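Local atomic coordinates of endoglucanase E-5 (Thermobifida fusca, PDB entry 2CKS), a protein that hydrolyses internal beta-1,4-glucosidic linkages in cellulose, lichenin and cereal beta-D-glucans, here represented by its family 5 catalytic domain. Residues N243-A248 with L293-Q298. Residues are numbered along the deposited sequence; the frame is centred on the assembly and turned at random.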
ATOM      1  N   ASN A 243      -4.965 -12.350  16.699  1.00 13.93           N
ATOM      2  CA  ASN A 243      -3.680 -11.760  16.382  1.00 13.52           C
ATOM      3  C   ASN A 243      -2.521 -12.658  16.771  1.00 13.16           C
ATOM      4  O   ASN A 243      -2.564 -13.351  17.801  1.00 13.63           O
ATOM      5  CB  ASN A 243      -3.540 -10.424  17.093  1.00 13.50           C
ATOM      6  CG  ASN A 243      -4.463  -9.380  16.520  1.00 13.45           C
ATOM      7  OD1 ASN A 243      -4.408  -9.083  15.329  1.00 14.16           O
ATOM      8  ND2 ASN A 243      -5.339  -8.842  17.353  1.00 14.03           N
ATOM      9  N   ASP A 244      -1.484 -12.656  15.947  1.00 12.33           N
ATOM     10  CA  ASP A 244      -0.213 -13.239  16.333  1.00 11.76           C
ATOM     11  C   ASP A 244       0.841 -12.156  16.322  1.00 11.25           C
ATOM     12  O   ASP A 244       1.542 -11.976  15.332  1.00 11.10           O
ATOM     13  CB  ASP A 244       0.174 -14.382  15.406  1.00 11.88           C
ATOM     14  CG  ASP A 244       1.352 -15.186  15.938  1.00 12.36           C
ATOM     15  OD1 ASP A 244       2.128 -14.667  16.762  1.00 14.53           O
ATOM     16  OD2 ASP A 244       1.571 -16.354  15.583  1.00 14.84           O
ATOM     17  N   PHE A 245       0.945 -11.421  17.424  1.00 10.89           N
ATOM     18  CA  PHE A 245       1.868 -10.304  17.496  1.00 10.96           C
ATOM     19  C   PHE A 245       3.317 -10.770  17.576  1.00 11.26           C
ATOM     20  O   PHE A 245       4.214 -10.035  17.194  1.00 11.57           O
ATOM     21  CB  PHE A 245       1.520  -9.371  18.663  1.00 10.86           C
ATOM     22  CG  PHE A 245       0.193  -8.672  18.515  1.00 11.23           C
ATOM     23  CD1 PHE A 245      -0.773  -8.761  19.505  1.00 12.53           C
ATOM     24  CD2 PHE A 245      -0.083  -7.910  17.388  1.00 11.46           C
ATOM     25  CE1 PHE A 245      -1.992  -8.115  19.369  1.00 12.68           C
ATOM     26  CE2 PHE A 245      -1.293  -7.259  17.251  1.00 12.13           C
ATOM     27  CZ  PHE A 245      -2.247  -7.357  18.244  1.00 12.90           C
ATOM     28  N   GLN A 246       3.550 -11.979  18.082  1.00 11.23           N
ATOM     29  CA  GLN A 246       4.903 -12.506  18.126  1.00 11.72           C
ATOM     30  C   GLN A 246       5.444 -12.675  16.709  1.00 11.01           C
ATOM     31  O   GLN A 246       6.542 -12.235  16.407  1.00 10.88           O
ATOM     32  CB  GLN A 246       4.953 -13.833  18.894  1.00 12.18           C
ATOM     33  CG  GLN A 246       6.359 -14.337  19.167  1.00 14.40           C
ATOM     34  CD  GLN A 246       7.183 -13.394  20.048  0.60 14.46           C
ATOM     35  OE1 GLN A 246       6.640 -12.520  20.729  0.60 16.10           O
ATOM     36  NE2 GLN A 246       8.493 -13.575  20.030  0.60 16.55           N
ATOM     37  N   MET A 247       4.660 -13.289  15.834  1.00 10.73           N
ATOM     38  CA  MET A 247       5.074 -13.471  14.449  1.00 10.02           C
ATOM     39  C   MET A 247       5.165 -12.117  13.755  1.00  9.54           C
ATOM     40  O   MET A 247       6.113 -11.841  13.017  1.00  9.17           O
ATOM     41  CB  MET A 247       4.093 -14.375  13.700  1.00 10.37           C
ATOM     42  CG  MET A 247       4.534 -14.707  12.287  1.00 10.52           C
ATOM     43  SD  MET A 247       5.933 -15.855  12.255  1.00 13.41           S
ATOM     44  CE  MET A 247       6.864 -15.147  10.958  1.00 12.31           C
ATOM     45  N   ALA A 248       4.172 -11.267  14.000  1.00  9.30           N
ATOM     46  CA  ALA A 248       4.130  -9.949  13.385  1.00  9.34           C
ATOM     47  C   ALA A 248       5.371  -9.141  13.743  1.00  9.56           C
ATOM     48  O   ALA A 248       5.922  -8.450  12.895  1.00  9.78           O
ATOM     49  CB  ALA A 248       2.875  -9.209  13.813  1.00  9.24           C
ATOM     50  N   LEU A 293      -9.522   1.875  19.960  1.00  8.68           N
ATOM     51  CA  LEU A 293      -8.627   0.987  19.214  1.00  8.56           C
ATOM     52  C   LEU A 293      -8.815  -0.477  19.534  1.00  8.40           C
ATOM     53  O   LEU A 293      -8.845  -0.876  20.710  1.00  8.08           O
ATOM     54  CB  LEU A 293      -7.167   1.338  19.485  1.00  8.63           C
ATOM     55  CG  LEU A 293      -6.767   2.782  19.221  1.00 10.23           C
ATOM     56  CD1 LEU A 293      -5.288   2.957  19.531  1.00 12.25           C
ATOM     57  CD2 LEU A 293      -7.082   3.197  17.798  1.00 11.96           C
ATOM     58  N   LYS A 294      -8.890  -1.286  18.484  1.00  8.01           N
ATOM     59  CA  LYS A 294      -8.771  -2.729  18.622  1.00  7.91           C
ATOM     60  C   LYS A 294      -7.329  -3.036  19.025  1.00  7.85           C
ATOM     61  O   LYS A 294      -6.456  -2.166  18.964  1.00  7.78           O
ATOM     62  CB  LYS A 294      -9.108  -3.435  17.306  1.00  7.75           C
ATOM     63  CG  LYS A 294     -10.543  -3.236  16.818  1.00  7.25           C
ATOM     64  CD  LYS A 294     -11.023  -4.424  16.004  1.00  7.49           C
ATOM     65  CE  LYS A 294     -12.345  -4.165  15.296  1.00  7.03           C
ATOM     66  NZ  LYS A 294     -12.214  -3.233  14.105  1.00  6.76           N
ATOM     67  N   ALA A 295      -7.077  -4.272  19.433  1.00  8.37           N
ATOM     68  CA  ALA A 295      -5.735  -4.683  19.846  1.00  8.35           C
ATOM     69  C   ALA A 295      -4.687  -4.424  18.759  1.00  8.44           C
ATOM     70  O   ALA A 295      -3.605  -3.911  19.044  1.00  8.28           O
ATOM     71  CB  ALA A 295      -5.746  -6.142  20.227  1.00  8.70           C
ATOM     72  N   SER A 296      -5.028  -4.755  17.515  1.00  8.45           N
ATOM     73  CA  SER A 296      -4.135  -4.541  16.374  1.00  9.12           C
ATOM     74  C   SER A 296      -3.873  -3.052  16.164  1.00  8.37           C
ATOM     75  O   SER A 296      -2.782  -2.659  15.748  1.00  8.47           O
ATOM     76  CB  SER A 296      -4.728  -5.169  15.099  1.00  9.26           C
ATOM     77  OG  SER A 296      -5.903  -4.497  14.681  1.00 13.58           O
ATOM     78  N   GLY A 297      -4.880  -2.234  16.455  1.00  8.05           N
ATOM     79  CA  GLY A 297      -4.773  -0.788  16.387  1.00  7.88           C
ATOM     80  C   GLY A 297      -3.790  -0.211  17.389  1.00  8.32           C
ATOM     81  O   GLY A 297      -2.962   0.621  17.045  1.00  7.73           O
ATOM     82  N   GLN A 298      -3.872  -0.650  18.638  1.00  8.02           N
ATOM     83  CA  GLN A 298      -2.938  -0.179  19.653  1.00  9.10           C
ATOM     84  C   GLN A 298      -1.518  -0.624  19.307  1.00  8.50           C
ATOM     85  O   GLN A 298      -0.574   0.134  19.486  1.00  9.36           O
ATOM     86  CB  GLN A 298      -3.317  -0.653  21.057  1.00 10.31           C
ATOM     87  CG  GLN A 298      -2.463   0.008  22.159  1.00 13.31           C
ATOM     88  CD  GLN A 298      -2.382   1.541  22.045  1.00 17.57           C
ATOM     89  OE1 GLN A 298      -3.365   2.242  22.301  1.00 20.47           O
ATOM     90  NE2 GLN A 298      -1.211   2.057  21.638  1.00 20.23           N
TER
HETATM   91  O   HOH W   1      -7.175  -6.590  16.826  1.00 10.07           O
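Phe245 and Asn243 meet Ala295 and Ser296 where the N-terminal ends of two outer helices of the TIM barrel come together, 245-258 after the seventh strand and 295-304 after the eighth. CZ and CE2 of the Phe245 ring do the touching. Its chi1 of -65° sets CG beside the backbone N, anti to the carbonyl carbon. CZ lies 3.8 Å from Ala295 O, which approaches obliquely, and Ser296 CA sits at the edge, near the ring plane, 4.0 Å from CE2. A long flat side chain suits this place, since it bridges the two backbones; Ala295 CB packs 4.2 Å from Phe245 CZ, its small size consistent with the ring's close approach. Trp299, one turn further along that helix, stacks with the ring. Asn243 CB covers one face of the ring, 3.5 Å above its plane and displaced toward the rim.

Asn243 suits its place because its amide offers an acceptor, OD1, to Thr234 OG1 in the loop after strand 227-233, and a donor, ND2, to a bridging water; ND2 also lies 4.0 Å from Ala295 CB. Asp244, the N-cap, starts helix 245-258: its OD1 takes Met247 N from above the carboxylate plane, with an N-H...O angle of 169°, and OD2 forms a salt bridge with Arg211. Ser296 CB is 3.9 Å from Asn243 OD1, and its OG, between the backbone N and the carbonyl carbon (chi1 67°), is hydrogen-bonded to Ser273 O. One water joins the helix starts, accepting from Asn243 ND2 at 3.0 Å and from the first-turn amide Ser296 N at 2.9 Å.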